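Side-chain contacts in pyrethroid hydrolase (Sphingobium faniae, PDB 5Y5R), which hydrolyses the ester bond of pyrethroid insecticides such as cypermethrin and permethrin, as a member of the alpha/beta hydrolase superfamily: residues Arg147-Arg150 with Leu151-Val154; Arg15-Cys18 with Tyr19-Val22; Ala35-Thr39 with Gly40-Gly44. All blocks are in the same frame, centred on the assembly; numbering follows the deposited sequence.

Contact 1 of 3, residues Arg147-Arg150 with Leu151-Val154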
loop_
_atom_site.group_PDB
_atom_site.type_symbol
_atom_site.label_atom_id
_atom_site.label_comp_id
_atom_site.label_asym_id
_atom_site.label_seq_id
_atom_site.Cartn_x
_atom_site.Cartn_y
_atom_site.Cartn_z
ATOM N N ARG A 147 17.978 16.188 -4.199
ATOM C CA ARG A 147 17.256 16.893 -3.139
ATOM C C ARG A 147 16.981 15.961 -1.940
ATOM O O ARG A 147 15.839 15.671 -1.582
ATOM C CB ARG A 147 15.978 17.512 -3.708
ATOM C CG ARG A 147 16.276 18.705 -4.641
ATOM C CD ARG A 147 14.969 19.247 -5.207
ATOM N NE ARG A 147 14.534 18.375 -6.290
ATOM C CZ ARG A 147 13.277 18.279 -6.705
ATOM N NH1 ARG A 147 12.349 18.996 -6.091
ATOM N NH2 ARG A 147 12.950 17.443 -7.695
ATOM N N LEU A 148 18.057 15.548 -1.261
ATOM C CA LEU A 148 17.938 14.521 -0.222
ATOM C C LEU A 148 17.061 14.976 0.944
ATOM O O LEU A 148 16.159 14.249 1.372
ATOM C CB LEU A 148 19.336 14.160 0.284
ATOM C CG LEU A 148 20.125 13.606 -0.905
ATOM C CD1 LEU A 148 21.597 13.245 -0.571
ATOM C CD2 LEU A 148 19.373 12.435 -1.516
ATOM N N GLU A 149 17.316 16.172 1.476
ATOM C CA GLU A 149 16.541 16.642 2.623
ATOM C C GLU A 149 15.078 16.811 2.248
ATOM O O GLU A 149 14.186 16.537 3.057
ATOM C CB GLU A 149 17.114 17.955 3.158
ATOM C CG GLU A 149 16.304 18.653 4.283
ATOM C CD GLU A 149 16.099 17.785 5.542
ATOM O OE1 GLU A 149 16.738 16.729 5.657
ATOM O OE2 GLU A 149 15.301 18.174 6.425
ATOM N N ARG A 150 14.809 17.298 1.032
ATOM C CA ARG A 150 13.429 17.348 0.558
ATOM C C ARG A 150 12.807 15.956 0.527
ATOM O O ARG A 150 11.639 15.779 0.895
ATOM C CB ARG A 150 13.388 17.968 -0.837
ATOM C CG ARG A 150 12.056 18.452 -1.250
ATOM C CD ARG A 150 11.636 19.636 -0.426
ATOM N NE ARG A 150 10.230 19.942 -0.661
ATOM C CZ ARG A 150 9.355 20.150 0.312
ATOM N NH1 ARG A 150 9.775 20.121 1.561
ATOM N NH2 ARG A 150 8.086 20.403 0.036
ATOM N N LEU A 151 13.563 14.957 0.056
ATOM C CA LEU A 151 13.046 13.598 0.001
ATOM C C LEU A 151 12.703 13.100 1.385
ATOM O O LEU A 151 11.674 12.438 1.574
ATOM C CB LEU A 151 14.052 12.637 -0.638
ATOM C CG LEU A 151 14.337 12.743 -2.122
ATOM C CD1 LEU A 151 15.523 11.831 -2.500
ATOM C CD2 LEU A 151 13.068 12.374 -2.896
ATOM N N ARG A 152 13.578 13.383 2.360
ATOM C CA ARG A 152 13.355 12.935 3.733
ATOM C C ARG A 152 12.145 13.619 4.349
ATOM O O ARG A 152 11.247 12.955 4.898
ATOM C CB ARG A 152 14.572 13.233 4.607
ATOM C CG ARG A 152 14.426 12.642 6.031
ATOM C CD ARG A 152 15.311 13.357 7.030
ATOM N NE ARG A 152 14.968 14.765 7.278
ATOM C CZ ARG A 152 14.028 15.169 8.144
ATOM N NH1 ARG A 152 13.347 14.272 8.851
ATOM N NH2 ARG A 152 13.801 16.459 8.349
ATOM N N GLU A 153 12.109 14.953 4.277
ATOM C CA GLU A 153 11.046 15.660 4.977
ATOM C C GLU A 153 9.688 15.399 4.359
ATOM O O GLU A 153 8.678 15.580 5.047
ATOM C CB GLU A 153 11.281 17.163 5.045
ATOM C CG GLU A 153 11.430 17.849 3.747
ATOM C CD GLU A 153 12.003 19.241 3.901
ATOM O OE1 GLU A 153 12.582 19.576 4.959
ATOM O OE2 GLU A 153 11.828 20.031 2.970
ATOM N N VAL A 154 9.638 15.031 3.075
ATOM C CA VAL A 154 8.374 14.754 2.376
ATOM C C VAL A 154 7.898 13.322 2.611
ATOM O O VAL A 154 6.731 13.089 2.959
ATOM C CB VAL A 154 8.518 15.061 0.871
ATOM C CG1 VAL A 154 7.386 14.546 0.093
ATOM C CG2 VAL A 154 8.631 16.563 0.643
#
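Arg150 reaches along the outside of helix 148-155 to Glu153 and Val154, three and four residues on. The contact is the first two turns of this helix, with Arg147 at the N-cap position. Bonds from i+4 to i run through it; Leu151 N gives one to Arg147 O at 2.9 Å. Arg150 is bent at chi2 (68°), which brings its guanidinium back over the next turn. There Arg150 NH1 forms a salt bridge with Glu153 OE2, though the modelled 2.5 Å is doubtfully short. The two flat groups stand almost perpendicular.

Glu149 pairs with Arg152. The two side chains run alongside each other. Arg152 presents its side edge, Arg152 NE to Glu149 OE1 at 3.1 Å and Arg152 NH2 to Glu149 OE2 at 3.0 Å. Both bonds are nearly straight and on the syn sides of the carboxylate, though 30° and 22° out of its plane.

Leu151 faces the other way, into the protein. Its CD1 meets Leu148 CD2 at 4.0 Å, and its side chain also touches Leu131 of helix 126-131 and the bound pyrethroid. Under the Arg150 guanidinium, Val154 CG2 lies against one face, 3.7 Å from CZ.

Contact 2 of 3, residues Arg15-Cys18 with Tyr19-Val22; sequences RGAC and YDAV
Ala17 O takes the N-H of Asp20 at 3.0 Å from Asp20 N, and the Asp20 carboxylate folds over the same oxygen. The N-H approaches from above the carbonyl plane. One residue earlier, Tyr19 N meets Gly16 O at 3.1 Å in a nearly straight bond. Both are backbone bonds of the i+3 to i kind. Further on, a water links the two segments. It donates to Cys18 O at 2.6 Å and accepts from Ala21 N at 2.8 Å. Val22 N then bonds directly again, to Tyr19 O.

The i+3 to i bonds make a short 3-10 helix. It lies in the connection between strand 3-9, an interior strand of the parallel sheet, and helix 23-28 of the alpha/beta hydrolase fold.

Side chains add a sulfur-aromatic contact between neighbours. Cys18 SG sits between its own backbone N and carbonyl carbon (chi1 72°), and this turns it to the Tyr19 ring. Cys18 SG stands 4.0 Å from the centroid of the Tyr19 ring, 30° off the normal, in an oblique approach. Its nearest ring atom is Tyr19 CD2. Gly16 O lies at the edge of the same ring, close to its plane. Tyr19 is buried, and its hydroxyl is satisfied by a hydrogen bond to Ile9 O. The ring also meets Tyr233 of helix 232-235, which Cys18 touches as well.

Asp20 is exposed, but its carboxylate is turned back over the turn (chi1 -83°). Asp20 CG lies 3.0 Å from Ala17 O, and both carboxylate oxygens are nearly as close to that atom. All three oxygens are acceptors, so the charge would probably be disfavoured by this carbonyl. Ala17 CB also lies 4.0 Å from Asp20 OD2.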
loop_
_atom_site.group_PDB
_atom_site.type_symbol
_atom_site.label_atom_id
_atom_site.label_comp_id
_atom_site.label_asym_id
_atom_site.label_seq_id
_atom_site.Cartn_x
_atom_site.Cartn_y
_atom_site.Cartn_z
ATOM N N ARG A 15 10.400 -1.789 0.430
ATOM C CA ARG A 15 10.478 -3.232 0.624
ATOM C C ARG A 15 9.702 -3.625 1.889
ATOM O O ARG A 15 9.391 -2.781 2.725
ATOM C CB ARG A 15 11.948 -3.689 0.730
ATOM C CG ARG A 15 12.859 -3.182 -0.415
ATOM C CD ARG A 15 14.302 -3.704 -0.259
ATOM N NE ARG A 15 14.380 -5.162 -0.255
ATOM C CZ ARG A 15 15.414 -5.880 0.212
ATOM N NH1 ARG A 15 16.485 -5.303 0.750
ATOM N NH2 ARG A 15 15.367 -7.199 0.143
ATOM N N GLY A 16 9.438 -4.932 2.059
ATOM C CA GLY A 16 8.631 -5.377 3.196
ATOM C C GLY A 16 9.178 -4.971 4.552
ATOM O O GLY A 16 8.410 -4.713 5.488
ATOM N N ALA A 17 10.495 -4.821 4.656
ATOM C CA ALA A 17 11.134 -4.459 5.915
ATOM C C ALA A 17 10.673 -3.117 6.477
ATOM O O ALA A 17 10.928 -2.839 7.661
ATOM C CB ALA A 17 12.659 -4.450 5.741
ATOM N N CYS A 18 10.043 -2.259 5.667
ATOM C CA CYS A 18 9.571 -0.990 6.211
ATOM C C CYS A 18 8.543 -1.174 7.309
ATOM O O CYS A 18 8.362 -0.258 8.110
ATOM C CB CYS A 18 8.964 -0.081 5.125
ATOM S SG CYS A 18 7.348 -0.560 4.435
ATOM N N TYR A 19 7.911 -2.331 7.379
ATOM C CA TYR A 19 6.911 -2.689 8.387
ATOM C C TYR A 19 7.507 -3.297 9.659
ATOM O O TYR A 19 6.745 -3.773 10.517
ATOM C CB TYR A 19 5.910 -3.668 7.765
ATOM C CG TYR A 19 4.951 -3.013 6.770
ATOM C CD1 TYR A 19 3.875 -2.219 7.217
ATOM C CD2 TYR A 19 5.103 -3.184 5.411
ATOM C CE1 TYR A 19 2.982 -1.593 6.293
ATOM C CE2 TYR A 19 4.226 -2.597 4.511
ATOM C CZ TYR A 19 3.181 -1.803 4.948
ATOM O OH TYR A 19 2.346 -1.217 4.008
ATOM N N ASP A 20 8.841 -3.251 9.817
ATOM C CA ASP A 20 9.507 -3.941 10.916
ATOM C C ASP A 20 8.995 -3.509 12.288
ATOM O O ASP A 20 9.028 -4.301 13.235
ATOM C CB ASP A 20 11.016 -3.713 10.839
ATOM C CG ASP A 20 11.689 -4.646 9.881
ATOM O OD1 ASP A 20 11.012 -5.556 9.334
ATOM O OD2 ASP A 20 12.914 -4.483 9.684
ATOM N N ALA A 21 8.477 -2.289 12.426
ATOM C CA ALA A 21 7.999 -1.914 13.751
ATOM C C ALA A 21 6.606 -2.463 14.045
ATOM O O ALA A 21 6.238 -2.615 15.212
ATOM C CB ALA A 21 7.988 -0.392 13.888
ATOM N N VAL A 22 5.871 -2.849 13.016
ATOM C CA VAL A 22 4.502 -3.295 13.159
ATOM C C VAL A 22 4.387 -4.812 13.284
ATOM O O VAL A 22 3.499 -5.309 13.982
ATOM C CB VAL A 22 3.714 -2.744 11.948
ATOM C CG1 VAL A 22 2.272 -3.096 12.034
ATOM C CG2 VAL A 22 3.830 -1.232 11.938
HETATM O O HOH W 1 8.021 -0.104 10.681
#

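Contact 3 of 3, residues Ala35-Thr39 with Gly40-Gly44; sequences APDLT and GHTPG
Gly40 follows Leu38 and Thr39 at the third position of a type II beta turn that runs from Leu38 to His41. Its phi of 87° would jam a CB against Thr39 O, so the backbone here calls for glycine. Beside it, Thr39 OG1 is hydrogen-bonded to His56 O.

His41 closes the turn, with its N bonded to Leu38 O at 3.1 Å from above the carbonyl plane. With CG anti to the carbonyl carbon (chi1 -71°), the imidazole lies back beneath the turn. Its CD2 comes 3.3 Å from Thr39 O, which lies near the ring plane at the edge. His41 CD2 is also 4.0 Å from Leu38 CB. Both ring nitrogens are bonded elsewhere, ND1 to Asn14 O and NE2 to Tyr57 OH, and this fixes the rotation of the ring.

Thr42 crosses Asp37 at about a right angle. Its OG1 donates to Asp37 OD2 at 2.8 Å, on the anti side of the carboxylate and 21° out of its plane. Asp37 OD2 also takes a salt bridge from Arg15, and OD1 takes the N-H of Gly16. Each carboxylate oxygen therefore has a partner. Pro43 continues the chain and rests on Arg15.

The turn lies in the loop between strand 32-34, at the edge of the parallel sheet, and helix 54-57. Pro36 packs on Ile7 of strand 3-9 and on Val61 and Ile64 of helix 59-67. Leu38 touches Ile9 of that strand and Val61.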
loop_
_atom_site.group_PDB
_atom_site.type_symbol
_atom_site.label_atom_id
_atom_site.label_comp_id
_atom_site.label_asym_id
_atom_site.label_seq_id
_atom_site.Cartn_x
_atom_site.Cartn_y
_atom_site.Cartn_z
ATOM N N ALA A 35 5.346 -9.689 5.507
ATOM C CA ALA A 35 5.661 -8.415 4.854
ATOM C C ALA A 35 6.614 -8.672 3.687
ATOM O O ALA A 35 7.801 -8.353 3.752
ATOM C CB ALA A 35 6.240 -7.416 5.865
ATOM N N PRO A 36 6.114 -9.250 2.606
ATOM C CA PRO A 36 6.982 -9.690 1.509
ATOM C C PRO A 36 7.422 -8.551 0.606
ATOM O O PRO A 36 6.809 -7.489 0.560
ATOM C CB PRO A 36 6.097 -10.669 0.733
ATOM C CG PRO A 36 4.677 -10.128 0.976
ATOM C CD PRO A 36 4.685 -9.563 2.367
ATOM N N ASP A 37 8.564 -8.763 -0.045
ATOM C CA ASP A 37 8.945 -7.954 -1.200
ATOM C C ASP A 37 8.075 -8.312 -2.409
ATOM O O ASP A 37 7.964 -9.481 -2.786
ATOM C CB ASP A 37 10.419 -8.192 -1.526
ATOM C CG ASP A 37 11.372 -7.630 -0.481
ATOM O OD1 ASP A 37 10.987 -6.748 0.337
ATOM O OD2 ASP A 37 12.526 -8.116 -0.446
ATOM N N LEU A 38 7.461 -7.317 -3.041
ATOM C CA LEU A 38 6.816 -7.641 -4.301
ATOM C C LEU A 38 7.907 -7.901 -5.351
ATOM O O LEU A 38 9.100 -7.790 -5.073
ATOM C CB LEU A 38 5.829 -6.531 -4.712
ATOM C CG LEU A 38 4.568 -6.368 -3.837
ATOM C CD1 LEU A 38 3.568 -5.321 -4.371
ATOM C CD2 LEU A 38 3.847 -7.668 -3.744
ATOM N N THR A 39 7.494 -8.374 -6.518
ATOM C CA THR A 39 8.450 -8.696 -7.567
ATOM C C THR A 39 9.199 -7.443 -7.994
ATOM O O THR A 39 8.613 -6.363 -8.114
ATOM C CB THR A 39 7.727 -9.342 -8.745
ATOM O OG1 THR A 39 7.100 -10.545 -8.288
ATOM C CG2 THR A 39 8.677 -9.654 -9.887
ATOM N N GLY A 40 10.521 -7.572 -8.145
ATOM C CA GLY A 40 11.379 -6.451 -8.473
ATOM C C GLY A 40 11.860 -5.672 -7.273
ATOM O O GLY A 40 12.603 -4.702 -7.437
ATOM N N HIS A 41 11.427 -6.031 -6.070
ATOM C CA HIS A 41 11.779 -5.264 -4.884
ATOM C C HIS A 41 12.836 -5.951 -4.027
ATOM O O HIS A 41 13.066 -5.531 -2.884
ATOM C CB HIS A 41 10.503 -4.958 -4.079
ATOM C CG HIS A 41 9.616 -3.948 -4.738
ATOM N ND1 HIS A 41 9.585 -2.624 -4.357
ATOM C CD2 HIS A 41 8.822 -4.041 -5.827
ATOM C CE1 HIS A 41 8.767 -1.958 -5.152
ATOM N NE2 HIS A 41 8.287 -2.795 -6.048
ATOM N N THR A 42 13.505 -6.975 -4.543
ATOM C CA THR A 42 14.583 -7.626 -3.799
ATOM C C THR A 42 15.907 -7.479 -4.536
ATOM O O THR A 42 16.038 -7.995 -5.660
ATOM C CB THR A 42 14.221 -9.089 -3.573
ATOM O OG1 THR A 42 12.891 -9.144 -3.041
ATOM C CG2 THR A 42 15.205 -9.756 -2.619
ATOM N N PRO A 43 16.877 -6.757 -3.983
ATOM C CA PRO A 43 18.148 -6.535 -4.690
ATOM C C PRO A 43 18.730 -7.830 -5.233
ATOM O O PRO A 43 18.836 -8.825 -4.526
ATOM C CB PRO A 43 19.037 -5.927 -3.609
ATOM C CG PRO A 43 18.062 -5.181 -2.718
ATOM C CD PRO A 43 16.796 -5.993 -2.731
ATOM N N GLY A 44 19.015 -7.849 -6.518
ATOM C CA GLY A 44 19.502 -9.032 -7.158
ATOM C C GLY A 44 18.446 -9.805 -7.923
ATOM O O GLY A 44 18.776 -10.725 -8.606
#

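Overall arrangement
Contacts 2 and 3 are direct neighbours, with centres 12 Å apart. They lie in the loops after two adjacent parallel strands, 3-9 and 32-34. Arg15 NH2 forms a salt bridge with Asp37 OD2 at 3.0 Å, and Gly16 N probably bonds to Asp37 OD1 at 2.9 Å. Contact 1 stands apart, its centre 20 Å from that of contact 2 and 24 Å from that of contact 3. It touches the bound pyrethroid, with the Leu151 side chain about 4 Å away. The Cys18 and His41 side chains stay about 7 Å and 9 Å from the ligand. The side chain of Val154 is about 7 Å from those of Asp202 and His230, the probable charge-relay residues.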